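Local coordinates for ribokinase (PDB 1VM7), which probably catalyses the ATP- and magnesium-dependent phosphorylation of D-ribose at O-5, giving D-ribose 5-phosphate, as a homodimer of the PfkB carbohydrate kinase family, at residues L15-V20 / A267-K272; E86-E89 / G95-R98; K192-L197 / L206-A211; F246-V251 / E305-N310; G257-G262 / S296-R301. All blocks are in the same frame, centred on the assembly; numbering follows the deposited sequence.

How the interactions relate
Interactions 1 and 5 both use helix 256-269. Interaction 5 sits near its start, beside the predicted catalytic base D258, and interaction 1 at its end. Their centres lie about 14 Å apart, and a salt bridge joins them, with E270 OE1 2.8 Å from R301 NH2. Both segments of interaction 5 fall, in the sequence, between those of interaction 4; the centres are about 13 Å apart. Interaction 2 reaches the same sheet as interaction 1, at the edge strand 93-98, and its Y88 comes close to the predicted substrate residue A55. Interaction 3 lies near a predicted ATP-binding residue, with the V208 side chain about 4 Å from that of L227. The centres of interactions 2 and 3 are about 35 Å apart.

Interaction 1. Residues L15-V20 / A267-K272; sequences LVISVV and ALSEGK
A Schellman motif closes helix 256-269, and the residues leading into strand 17-20 dock on this helix end through L15 and S269. Strand 17-20 lies inside the nine-stranded sheet of the kinase domain. G271, with positive phi, is the C-prime residue of the motif: K272 N bonds to A267 O at 3.1 Å and G271 N to L268 O at 2.9 Å. The polar link across the contact is one backbone hydrogen bond. L15 N donates to S269 O at 2.9 Å, with an N-H...O angle of 168°.

Apolar atoms pack around this bond. The side chain of L15 lies over the backbone of S269, with its CB 3.7 Å from S269 CA. L15 CD1 reaches on toward the carbonyl oxygen of L268. S269 CB also lies close to the incoming backbone, 3.3 Å from L15 O. With CG1 anti to the carbonyl carbon (chi1 -60°), the long arm of I17 runs toward the same serine, and its CD1 ends 4.0 Å from S269 CB. S269 OG turns back into its own helix and bonds to V266 O. I143 of the neighbouring strand 143-146 also touches S269 and L268.

The bond uses a carbonyl of the last helical turn, where the helix no longer supplies its usual N-H partners. The serine hydroxyl is satisfied within the helix, and its CB meets L15 O and I17 CD1. The contact therefore joins one nearly straight polar link to a small apolar patch, in a largely buried setting.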
# COMPACT_ATOMS: atom_id res chain seq x y z
N LEU A 15 22.23 -12.08 30.12
CA LEU A 15 21.96 -13.12 29.14
C LEU A 15 21.70 -12.47 27.78
O LEU A 15 21.13 -11.39 27.71
CB LEU A 15 20.76 -13.97 29.57
CG LEU A 15 20.94 -14.67 30.92
CD1 LEU A 15 19.74 -15.56 31.27
CD2 LEU A 15 22.23 -15.48 30.94
N VAL A 16 22.17 -13.11 26.71
CA VAL A 16 22.09 -12.52 25.38
C VAL A 16 20.79 -12.95 24.73
O VAL A 16 20.45 -14.13 24.74
CB VAL A 16 23.29 -12.92 24.48
CG1 VAL A 16 23.06 -12.46 23.05
CG2 VAL A 16 24.56 -12.32 25.03
N ILE A 17 20.08 -11.96 24.18
CA ILE A 17 18.75 -12.17 23.57
C ILE A 17 18.81 -12.11 22.02
O ILE A 17 19.38 -11.20 21.42
CB ILE A 17 17.72 -11.10 24.03
CG1 ILE A 17 17.50 -11.13 25.54
CG2 ILE A 17 16.38 -11.26 23.25
CD1 ILE A 17 16.64 -9.99 26.08
N SER A 18 18.19 -13.11 21.40
CA SER A 18 17.93 -13.11 19.98
C SER A 18 16.44 -13.15 19.75
O SER A 18 15.71 -13.83 20.46
CB SER A 18 18.55 -14.33 19.33
OG SER A 18 19.96 -14.24 19.35
N VAL A 19 15.99 -12.40 18.75
CA VAL A 19 14.62 -12.49 18.26
C VAL A 19 14.73 -13.10 16.87
O VAL A 19 15.59 -12.71 16.10
CB VAL A 19 13.86 -11.11 18.13
CG1 VAL A 19 12.43 -11.35 17.71
CG2 VAL A 19 13.85 -10.34 19.41
N VAL A 20 13.88 -14.09 16.59
CA VAL A 20 13.81 -14.65 15.26
C VAL A 20 12.37 -14.47 14.80
O VAL A 20 11.45 -15.06 15.34
CB VAL A 20 14.23 -16.13 15.23
CG1 VAL A 20 14.11 -16.66 13.80
CG2 VAL A 20 15.66 -16.30 15.76
N ALA A 267 14.28 -8.31 31.35
CA ALA A 267 14.32 -8.60 32.78
C ALA A 267 14.99 -9.95 33.09
O ALA A 267 15.94 -10.02 33.88
CB ALA A 267 12.94 -8.56 33.31
N LEU A 268 14.55 -11.01 32.44
CA LEU A 268 15.21 -12.30 32.57
C LEU A 268 16.72 -12.17 32.29
O LEU A 268 17.53 -12.72 33.02
CB LEU A 268 14.59 -13.33 31.64
CG LEU A 268 13.10 -13.70 31.81
CD1 LEU A 268 12.70 -14.82 30.85
CD2 LEU A 268 12.80 -14.11 33.25
N SER A 269 17.06 -11.45 31.21
CA SER A 269 18.45 -11.29 30.81
C SER A 269 19.26 -10.67 31.93
O SER A 269 20.41 -11.03 32.10
CB SER A 269 18.56 -10.44 29.54
OG SER A 269 18.30 -9.06 29.79
N GLU A 270 18.65 -9.77 32.69
CA GLU A 270 19.30 -9.11 33.82
C GLU A 270 19.22 -9.89 35.14
O GLU A 270 19.58 -9.36 36.19
CB GLU A 270 18.71 -7.72 34.00
CG GLU A 270 19.00 -6.81 32.83
CD GLU A 270 18.18 -5.55 32.85
OE1 GLU A 270 17.48 -5.28 33.85
OE2 GLU A 270 18.24 -4.81 31.86
N GLY A 271 18.75 -11.13 35.08
CA GLY A 271 18.76 -12.03 36.22
C GLY A 271 17.57 -11.86 37.13
O GLY A 271 17.58 -12.33 38.26
N LYS A 272 16.53 -11.19 36.65
CA LYS A 272 15.28 -11.11 37.41
C LYS A 272 14.55 -12.44 37.33
O LYS A 272 14.62 -13.13 36.31
CB LYS A 272 14.40 -9.96 36.91
CG LYS A 272 14.88 -8.61 37.42
CD LYS A 272 14.33 -7.41 36.65
CE LYS A 272 14.93 -6.12 37.27
NZ LYS A 272 14.71 -4.90 36.45

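Interaction 2. Residues E86-E89 / G95-R98; sequences ENYE and GYIR
The rings of Y88 and Y96 meet through their CD2 atoms, 4.2 Å apart. Y96 CD2 lies at the edge of the Y88 ring, near its plane. Both side chains point across the gap between helix and strand. Y96 gets there with CG between its backbone N and carbonyl carbon (chi1 55°), which swings the ring over toward helix 79-90. I85 of that helix also touches it, and T73 and I75 of strand 69-75 lie against it too.

The helix and strand belong to the beta-alpha-beta unit formed by strand 69-75, helix 79-90 and strand 93-98. Here the helix packs on the edge strand of the large sheet.

Polar contact runs through water. The carboxylate of E89 and the hydroxyl of Y96 do not bond directly, as E89 OE2 and Y96 OH are 4.0 Å apart. One water joins them, 2.9 Å from Y96 OH. Its 2.4 Å to E89 OE2 is shorter than a normal hydrogen bond, so its position is doubtful. The extended E89 chain carries its carboxylate to this point, with its plane 48° from that of the tyrosine ring. The hydroxyl of Y88 has a different partner, S23 OG, and its ring meets F71 edge-to-face.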
# COMPACT_ATOMS: atom_id res chain seq x y z
N GLU A 86 18.10 1.31 8.77
CA GLU A 86 18.44 2.52 9.52
C GLU A 86 17.92 2.43 10.92
O GLU A 86 18.63 2.79 11.86
CB GLU A 86 17.89 3.82 8.93
CG GLU A 86 17.82 3.87 7.46
CD GLU A 86 17.50 5.29 6.93
OE1 GLU A 86 17.29 6.22 7.79
OE2 GLU A 86 17.49 5.43 5.66
N ASN A 87 16.67 2.03 11.08
CA ASN A 87 16.06 1.93 12.41
C ASN A 87 16.86 0.92 13.22
O ASN A 87 17.23 1.19 14.35
CB ASN A 87 14.61 1.45 12.34
CG ASN A 87 13.68 2.43 11.63
OD1 ASN A 87 14.05 3.58 11.38
ND2 ASN A 87 12.45 1.96 11.30
N TYR A 88 17.12 -0.25 12.62
CA TYR A 88 17.79 -1.34 13.33
C TYR A 88 19.22 -0.95 13.75
O TYR A 88 19.58 -1.17 14.91
CB TYR A 88 17.74 -2.66 12.53
CG TYR A 88 16.35 -3.21 12.23
CD1 TYR A 88 15.20 -2.71 12.86
CD2 TYR A 88 16.17 -4.25 11.30
CE1 TYR A 88 13.96 -3.22 12.57
CE2 TYR A 88 14.92 -4.74 10.98
CZ TYR A 88 13.82 -4.24 11.62
OH TYR A 88 12.56 -4.69 11.31
N GLU A 89 19.96 -0.34 12.82
CA GLU A 89 21.33 0.09 13.01
C GLU A 89 21.44 1.06 14.18
O GLU A 89 22.31 0.88 15.04
CB GLU A 89 21.87 0.81 11.76
CG GLU A 89 22.23 -0.04 10.58
CD GLU A 89 22.63 0.78 9.31
OE1 GLU A 89 22.50 2.06 9.30
OE2 GLU A 89 23.08 0.10 8.31
N GLY A 95 21.53 -8.72 12.50
CA GLY A 95 21.12 -10.10 12.14
C GLY A 95 20.11 -10.20 11.02
O GLY A 95 19.75 -11.30 10.60
N TYR A 96 19.65 -9.06 10.51
CA TYR A 96 18.72 -9.06 9.39
C TYR A 96 19.37 -9.65 8.15
O TYR A 96 20.56 -9.51 7.96
CB TYR A 96 18.23 -7.66 9.07
CG TYR A 96 19.33 -6.66 8.81
CD1 TYR A 96 19.93 -6.53 7.56
CD2 TYR A 96 19.75 -5.82 9.84
CE1 TYR A 96 20.94 -5.58 7.35
CE2 TYR A 96 20.74 -4.91 9.66
CZ TYR A 96 21.33 -4.78 8.44
OH TYR A 96 22.30 -3.83 8.37
N ILE A 97 18.55 -10.26 7.31
CA ILE A 97 18.94 -10.89 6.07
C ILE A 97 18.14 -10.26 4.94
O ILE A 97 16.93 -10.21 5.02
CB ILE A 97 18.58 -12.39 6.09
CG1 ILE A 97 19.41 -13.13 7.14
CG2 ILE A 97 18.77 -13.05 4.70
CD1 ILE A 97 18.84 -14.52 7.45
N ARG A 98 18.82 -9.81 3.89
CA ARG A 98 18.15 -9.20 2.75
C ARG A 98 17.89 -10.22 1.68
O ARG A 98 18.75 -11.03 1.42
CB ARG A 98 19.00 -8.07 2.18
CG ARG A 98 19.41 -7.08 3.25
CD ARG A 98 20.01 -5.86 2.66
NE ARG A 98 18.98 -4.89 2.35
CZ ARG A 98 19.23 -3.63 2.00
NH1 ARG A 98 20.49 -3.19 1.88
NH2 ARG A 98 18.21 -2.83 1.74
O HOH W 1 24.41 -1.92 8.16

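Interaction 3. Residues K192-L197 / L206-A211; sequences KEIEAL and LTVEKA
I194 of helix 191-202 packs against V208 and A211 of helix 208-217, in a small helix-helix contact of the PfkB kinase fold. These three buried residues make up the contact. I194 points at the second helix and divides its branches between the two partners. Its CG2 meets V208 CG2 at 3.8 Å, and the two side chains cross at about a right angle. Its other arm, CG1, stands anti to the backbone N (chi1 -159°) and runs past A211, so that both CG1 and CD1 lie 3.8 Å from A211 CB. The tip of this arm, CD1, also sits over the first turn of the helix, 3.7 Å from V208 O.

Both I194 and V208 also touch V225 of strand 222-226, so the two helices share a seat on the large sheet. V208 lies close to L227, a predicted ATP-binding residue. With an alanine at I194, V208 CG2 and A211 CB would probably lose their apolar partner and a gap would open between the helices.

The second helix starts with a capped turn. T207 holds the N-cap position, and its OG1 accepts from K210 N at 2.9 Å, with an N-H...O angle of 162°.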
# COMPACT_ATOMS: atom_id res chain seq x y z
N LYS A 192 -7.58 -13.94 23.38
CA LYS A 192 -8.14 -14.51 22.15
C LYS A 192 -7.28 -15.67 21.66
O LYS A 192 -7.81 -16.67 21.19
CB LYS A 192 -8.27 -13.45 21.04
CG LYS A 192 -9.39 -12.43 21.31
CD LYS A 192 -10.19 -12.04 20.06
CE LYS A 192 -11.42 -11.20 20.44
NZ LYS A 192 -12.61 -11.50 19.55
N GLU A 193 -5.97 -15.53 21.75
CA GLU A 193 -5.09 -16.61 21.35
C GLU A 193 -5.22 -17.87 22.19
O GLU A 193 -5.30 -18.97 21.65
CB GLU A 193 -3.66 -16.15 21.31
CG GLU A 193 -3.44 -15.14 20.18
CD GLU A 193 -2.19 -14.32 20.37
OE1 GLU A 193 -1.58 -14.41 21.44
OE2 GLU A 193 -1.84 -13.57 19.44
N ILE A 194 -5.26 -17.73 23.51
CA ILE A 194 -5.31 -18.91 24.33
C ILE A 194 -6.63 -19.68 24.07
O ILE A 194 -6.65 -20.92 24.11
CB ILE A 194 -5.04 -18.65 25.84
CG1 ILE A 194 -4.61 -19.97 26.50
CG2 ILE A 194 -6.25 -18.05 26.53
CD1 ILE A 194 -4.06 -19.86 27.92
N GLU A 195 -7.70 -18.94 23.75
CA GLU A 195 -8.97 -19.50 23.38
C GLU A 195 -8.85 -20.35 22.13
O GLU A 195 -9.26 -21.54 22.11
CB GLU A 195 -10.01 -18.41 23.13
CG GLU A 195 -10.70 -17.92 24.39
CD GLU A 195 -11.74 -16.82 24.14
OE1 GLU A 195 -12.90 -17.17 23.76
OE2 GLU A 195 -11.41 -15.62 24.36
N ALA A 196 -8.34 -19.73 21.07
CA ALA A 196 -8.16 -20.40 19.80
C ALA A 196 -7.27 -21.65 19.99
O ALA A 196 -7.62 -22.75 19.56
CB ALA A 196 -7.56 -19.49 18.80
N LEU A 197 -6.14 -21.45 20.65
CA LEU A 197 -5.21 -22.54 20.93
C LEU A 197 -5.86 -23.68 21.70
O LEU A 197 -5.63 -24.86 21.39
CB LEU A 197 -4.01 -22.06 21.74
CG LEU A 197 -3.02 -21.12 21.06
CD1 LEU A 197 -1.98 -20.62 22.06
CD2 LEU A 197 -2.34 -21.82 19.89
N LEU A 206 -12.44 -24.05 28.20
CA LEU A 206 -13.15 -23.85 29.45
C LEU A 206 -12.79 -22.48 30.01
O LEU A 206 -13.61 -21.55 30.00
CB LEU A 206 -12.78 -24.93 30.47
CG LEU A 206 -13.14 -26.38 30.12
CD1 LEU A 206 -12.67 -27.31 31.24
CD2 LEU A 206 -14.65 -26.54 29.86
N THR A 207 -11.55 -22.36 30.47
CA THR A 207 -11.05 -21.16 31.10
C THR A 207 -9.64 -20.97 30.68
O THR A 207 -9.00 -21.88 30.13
CB THR A 207 -11.05 -21.29 32.65
OG1 THR A 207 -9.97 -22.13 33.07
CG2 THR A 207 -12.35 -21.86 33.15
N VAL A 208 -9.14 -19.78 30.97
CA VAL A 208 -7.79 -19.43 30.68
C VAL A 208 -6.81 -20.24 31.54
O VAL A 208 -5.79 -20.71 31.04
CB VAL A 208 -7.65 -17.94 30.86
CG1 VAL A 208 -6.21 -17.57 31.04
CG2 VAL A 208 -8.28 -17.21 29.67
N GLU A 209 -7.13 -20.39 32.82
CA GLU A 209 -6.28 -21.14 33.74
C GLU A 209 -6.18 -22.61 33.35
O GLU A 209 -5.10 -23.20 33.42
CB GLU A 209 -6.84 -21.04 35.17
CG GLU A 209 -6.94 -19.59 35.70
CD GLU A 209 -8.33 -18.99 35.52
OE1 GLU A 209 -8.73 -18.76 34.36
OE2 GLU A 209 -9.02 -18.79 36.55
N LYS A 210 -7.31 -23.20 32.95
CA LYS A 210 -7.35 -24.61 32.57
C LYS A 210 -6.57 -24.89 31.30
O LYS A 210 -5.97 -25.95 31.18
CB LYS A 210 -8.78 -25.11 32.41
CG LYS A 210 -8.93 -26.61 32.25
CD LYS A 210 -8.96 -27.33 33.62
CE LYS A 210 -7.54 -27.65 34.09
NZ LYS A 210 -7.69 -28.46 35.31
N ALA A 211 -6.61 -23.95 30.36
CA ALA A 211 -5.89 -24.07 29.09
C ALA A 211 -4.38 -23.99 29.35
O ALA A 211 -3.58 -24.78 28.81
CB ALA A 211 -6.29 -22.97 28.13

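Interaction 4. Residues F246-V251 / E305-N310; sequences FKVKAV and EAFLKN
F246 and F307 form an offset edge-to-face (T-shaped) aromatic pair, with the edge of F307 turned to the face of F246. The ring centroids are 5.4 Å apart and the planes stand at 71°. F307 CE2 makes the closest approach, 3.4 Å from F246 CD2. F246 CB also lies at the edge of the F307 ring, in its plane, 3.7 Å from F307 CZ. The F307 edge is thus set toward the root of the F246 side chain rather than over the middle of its ring.

F307 has CG anti to the backbone N (chi1 -163°), which throws the ring out from helix 301-309 toward the loop. F246 has CG anti to the carbonyl carbon (chi1 -61°), and its ring lies across the end of F307. V248 adds a second contact from the same loop. Its CG1 comes obliquely to the F307 ring, 3.9 Å from CZ. F307 CZ thus touches both F246 CB and V248 CG1.

A serine in place of F307 would probably leave the face of F246 without its aromatic edge and V248 CG1 without its ring partner, so the loop would lose its apolar tie to the helix.

Helix 274-288 backs the pair, with T282 against F246 and A283 against F307. V248 also touches V289 and T290. No hydrogen bond crosses between the segments. The contact is surface packing in the PfkB fold, where the loop between strand 239-243 and helix 256-269 packs on the last helix of the chain, 301-309, through an edge-to-face aromatic pair.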
# COMPACT_ATOMS: atom_id res chain seq x y z
N PHE A 246 -1.15 -1.88 35.71
CA PHE A 246 -1.11 -0.56 36.25
C PHE A 246 -2.21 0.23 35.57
O PHE A 246 -2.38 0.14 34.36
CB PHE A 246 0.30 -0.04 36.03
CG PHE A 246 1.34 -0.89 36.73
CD1 PHE A 246 1.25 -1.13 38.10
CD2 PHE A 246 2.37 -1.48 36.04
CE1 PHE A 246 2.20 -1.92 38.76
CE2 PHE A 246 3.32 -2.27 36.69
CZ PHE A 246 3.25 -2.48 38.03
N LYS A 247 -3.01 0.92 36.38
CA LYS A 247 -4.13 1.69 35.86
C LYS A 247 -3.51 2.91 35.18
O LYS A 247 -2.97 3.80 35.84
CB LYS A 247 -5.10 2.08 36.99
N VAL A 248 -3.55 2.89 33.85
CA VAL A 248 -3.12 4.00 33.02
C VAL A 248 -4.30 4.38 32.11
O VAL A 248 -5.20 3.57 31.88
CB VAL A 248 -1.85 3.61 32.20
CG1 VAL A 248 -0.64 3.55 33.10
CG2 VAL A 248 -2.02 2.28 31.49
N LYS A 249 -4.30 5.61 31.60
CA LYS A 249 -5.26 5.98 30.57
C LYS A 249 -4.74 5.48 29.23
O LYS A 249 -3.89 6.13 28.62
CB LYS A 249 -5.44 7.49 30.55
CG LYS A 249 -6.78 7.92 30.00
CD LYS A 249 -7.92 7.68 31.00
CE LYS A 249 -8.07 8.84 31.98
NZ LYS A 249 -6.92 8.99 32.90
N ALA A 250 -5.25 4.32 28.79
CA ALA A 250 -4.89 3.75 27.50
C ALA A 250 -5.43 4.59 26.34
O ALA A 250 -6.53 5.14 26.41
CB ALA A 250 -5.40 2.32 27.40
N VAL A 251 -4.64 4.68 25.28
CA VAL A 251 -5.03 5.37 24.06
C VAL A 251 -4.90 4.44 22.84
O VAL A 251 -5.60 4.63 21.82
CB VAL A 251 -4.10 6.61 23.86
CG1 VAL A 251 -4.17 7.15 22.42
CG2 VAL A 251 -4.42 7.69 24.87
N GLU A 305 11.78 2.62 34.42
CA GLU A 305 12.29 2.76 35.79
C GLU A 305 11.56 3.85 36.58
O GLU A 305 11.26 3.67 37.77
CB GLU A 305 13.81 3.05 35.82
CG GLU A 305 14.70 1.94 35.20
CD GLU A 305 14.74 0.67 36.04
OE1 GLU A 305 14.81 0.77 37.27
OE2 GLU A 305 14.71 -0.44 35.49
N ALA A 306 11.28 4.98 35.94
CA ALA A 306 10.54 6.07 36.57
C ALA A 306 9.11 5.64 36.91
O ALA A 306 8.55 6.08 37.90
CB ALA A 306 10.55 7.32 35.68
N PHE A 307 8.55 4.76 36.09
CA PHE A 307 7.23 4.24 36.35
C PHE A 307 7.19 3.43 37.66
O PHE A 307 6.37 3.68 38.54
CB PHE A 307 6.78 3.38 35.17
CG PHE A 307 5.33 3.14 35.15
CD1 PHE A 307 4.46 4.18 34.85
CD2 PHE A 307 4.82 1.88 35.44
CE1 PHE A 307 3.10 3.97 34.83
CE2 PHE A 307 3.46 1.66 35.43
CZ PHE A 307 2.60 2.70 35.13
N LEU A 308 8.09 2.45 37.73
CA LEU A 308 8.19 1.50 38.81
C LEU A 308 8.55 2.18 40.13
O LEU A 308 8.04 1.79 41.17
CB LEU A 308 9.27 0.48 38.47
CG LEU A 308 8.97 -0.44 37.27
CD1 LEU A 308 10.25 -1.02 36.73
CD2 LEU A 308 7.98 -1.55 37.68
N LYS A 309 9.42 3.18 40.05
CA LYS A 309 9.81 3.97 41.21
C LYS A 309 8.60 4.74 41.72
O LYS A 309 8.30 4.72 42.92
CB LYS A 309 10.96 4.93 40.85
N ASN A 310 7.91 5.40 40.80
CA ASN A 310 6.67 6.15 41.09
C ASN A 310 5.54 5.37 41.82
O ASN A 310 4.42 6.13 41.99
CB ASN A 310 6.08 6.72 39.78
CG ASN A 310 6.39 8.21 39.58
OD1 ASN A 310 6.29 9.00 40.51
ND2 ASN A 310 6.74 8.58 38.34

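Interaction 5. Residues G257-G262 / S296-R301; sequences GDVFNG and SSIPAR
V259 meets I298 and P299 where helix 256-269 passes the loop before helix 301-309. Helix 256-269 of this PfkB kinase carries D258, the predicted proton acceptor, one residue before V259. The loop carries S297, a predicted potassium ligand. D258 points elsewhere: N56 and Q57 bond to its carboxylate and would be expected to fix its rotation.

Other helices close the apolar patch. T60 of helix 53-65 touches both V259 and I298, while A284 and I287 of helix 274-288 touch V259 and P299 in turn.

V259 can be followed outward. Its CB points at the loop and splits into two methyls. The first torsion (chi1 175°) sends CG1 toward P299 and CG2 toward I298. CG2 reaches I298 CG1 at 3.8 Å. Here the two side chains slide past each other in opposite directions. The valine thus straddles two consecutive loop residues with its two branches. Its second branch makes the longer approach: CG1 looks toward the proline ring and stops 4.3 Å from P299 CD.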
# COMPACT_ATOMS: atom_id res chain seq x y z
N GLY A 257 1.60 -6.26 23.61
CA GLY A 257 2.04 -7.63 23.87
C GLY A 257 3.50 -7.82 23.49
O GLY A 257 4.22 -8.50 24.19
N ASP A 258 3.88 -7.24 22.36
CA ASP A 258 5.26 -7.18 21.87
C ASP A 258 6.17 -6.46 22.86
O ASP A 258 7.29 -6.91 23.16
CB ASP A 258 5.30 -6.44 20.52
CG ASP A 258 4.54 -7.17 19.42
OD1 ASP A 258 4.55 -8.44 19.43
OD2 ASP A 258 3.96 -6.47 18.52
N VAL A 259 5.70 -5.32 23.35
CA VAL A 259 6.43 -4.61 24.40
C VAL A 259 6.55 -5.48 25.65
O VAL A 259 7.63 -5.61 26.21
CB VAL A 259 5.79 -3.23 24.72
CG1 VAL A 259 6.48 -2.54 25.89
CG2 VAL A 259 5.89 -2.33 23.52
N PHE A 260 5.46 -6.10 26.08
CA PHE A 260 5.54 -6.99 27.20
C PHE A 260 6.62 -8.05 26.98
O PHE A 260 7.46 -8.28 27.85
CB PHE A 260 4.20 -7.67 27.50
CG PHE A 260 4.31 -8.66 28.60
CD1 PHE A 260 4.33 -8.23 29.91
CD2 PHE A 260 4.56 -9.99 28.33
CE1 PHE A 260 4.49 -9.13 30.95
CE2 PHE A 260 4.74 -10.89 29.36
CZ PHE A 260 4.69 -10.46 30.69
N ASN A 261 6.56 -8.74 25.84
CA ASN A 261 7.47 -9.87 25.61
C ASN A 261 8.94 -9.43 25.64
O ASN A 261 9.75 -10.10 26.27
CB ASN A 261 7.13 -10.62 24.31
CG ASN A 261 6.01 -11.64 24.49
OD1 ASN A 261 5.03 -11.37 25.16
ND2 ASN A 261 6.15 -12.81 23.88
N GLY A 262 9.26 -8.30 24.99
CA GLY A 262 10.62 -7.81 24.91
C GLY A 262 11.16 -7.35 26.24
O GLY A 262 12.28 -7.69 26.62
N SER A 296 6.70 3.39 17.93
CA SER A 296 6.74 4.71 18.52
C SER A 296 6.24 4.72 19.99
O SER A 296 6.55 5.65 20.70
CB SER A 296 5.95 5.72 17.67
OG SER A 296 4.56 5.48 17.77
N SER A 297 5.49 3.72 20.44
CA SER A 297 5.01 3.69 21.83
C SER A 297 6.00 3.08 22.84
O SER A 297 5.72 3.06 24.03
CB SER A 297 3.72 2.88 21.95
OG SER A 297 4.04 1.50 21.74
N ILE A 298 7.07 2.48 22.34
CA ILE A 298 7.96 1.68 23.17
C ILE A 298 8.69 2.62 24.13
O ILE A 298 9.37 3.54 23.68
CB ILE A 298 8.95 0.88 22.31
CG1 ILE A 298 8.18 -0.15 21.50
CG2 ILE A 298 9.99 0.21 23.21
CD1 ILE A 298 8.94 -0.87 20.39
N PRO A 299 8.53 2.44 25.46
CA PRO A 299 9.27 3.36 26.27
C PRO A 299 10.80 3.11 26.31
O PRO A 299 11.31 2.04 25.99
CB PRO A 299 8.65 3.16 27.67
CG PRO A 299 8.27 1.78 27.66
CD PRO A 299 7.75 1.52 26.29
N ALA A 300 11.52 4.14 26.69
CA ALA A 300 12.93 3.99 26.96
C ALA A 300 13.07 3.45 28.40
O ALA A 300 12.18 3.63 29.24
CB ALA A 300 13.64 5.33 26.81
N ARG A 301 14.18 2.76 28.65
CA ARG A 301 14.46 2.16 29.93
C ARG A 301 14.22 3.11 31.11
O ARG A 301 13.59 2.75 32.09
CB ARG A 301 15.90 1.64 29.95
CG ARG A 301 16.29 0.95 31.25
CD ARG A 301 15.21 -0.04 31.69
NE ARG A 301 15.72 -0.85 32.79
CZ ARG A 301 16.44 -1.96 32.65
NH1 ARG A 301 16.75 -2.41 31.45
NH2 ARG A 301 16.85 -2.61 33.73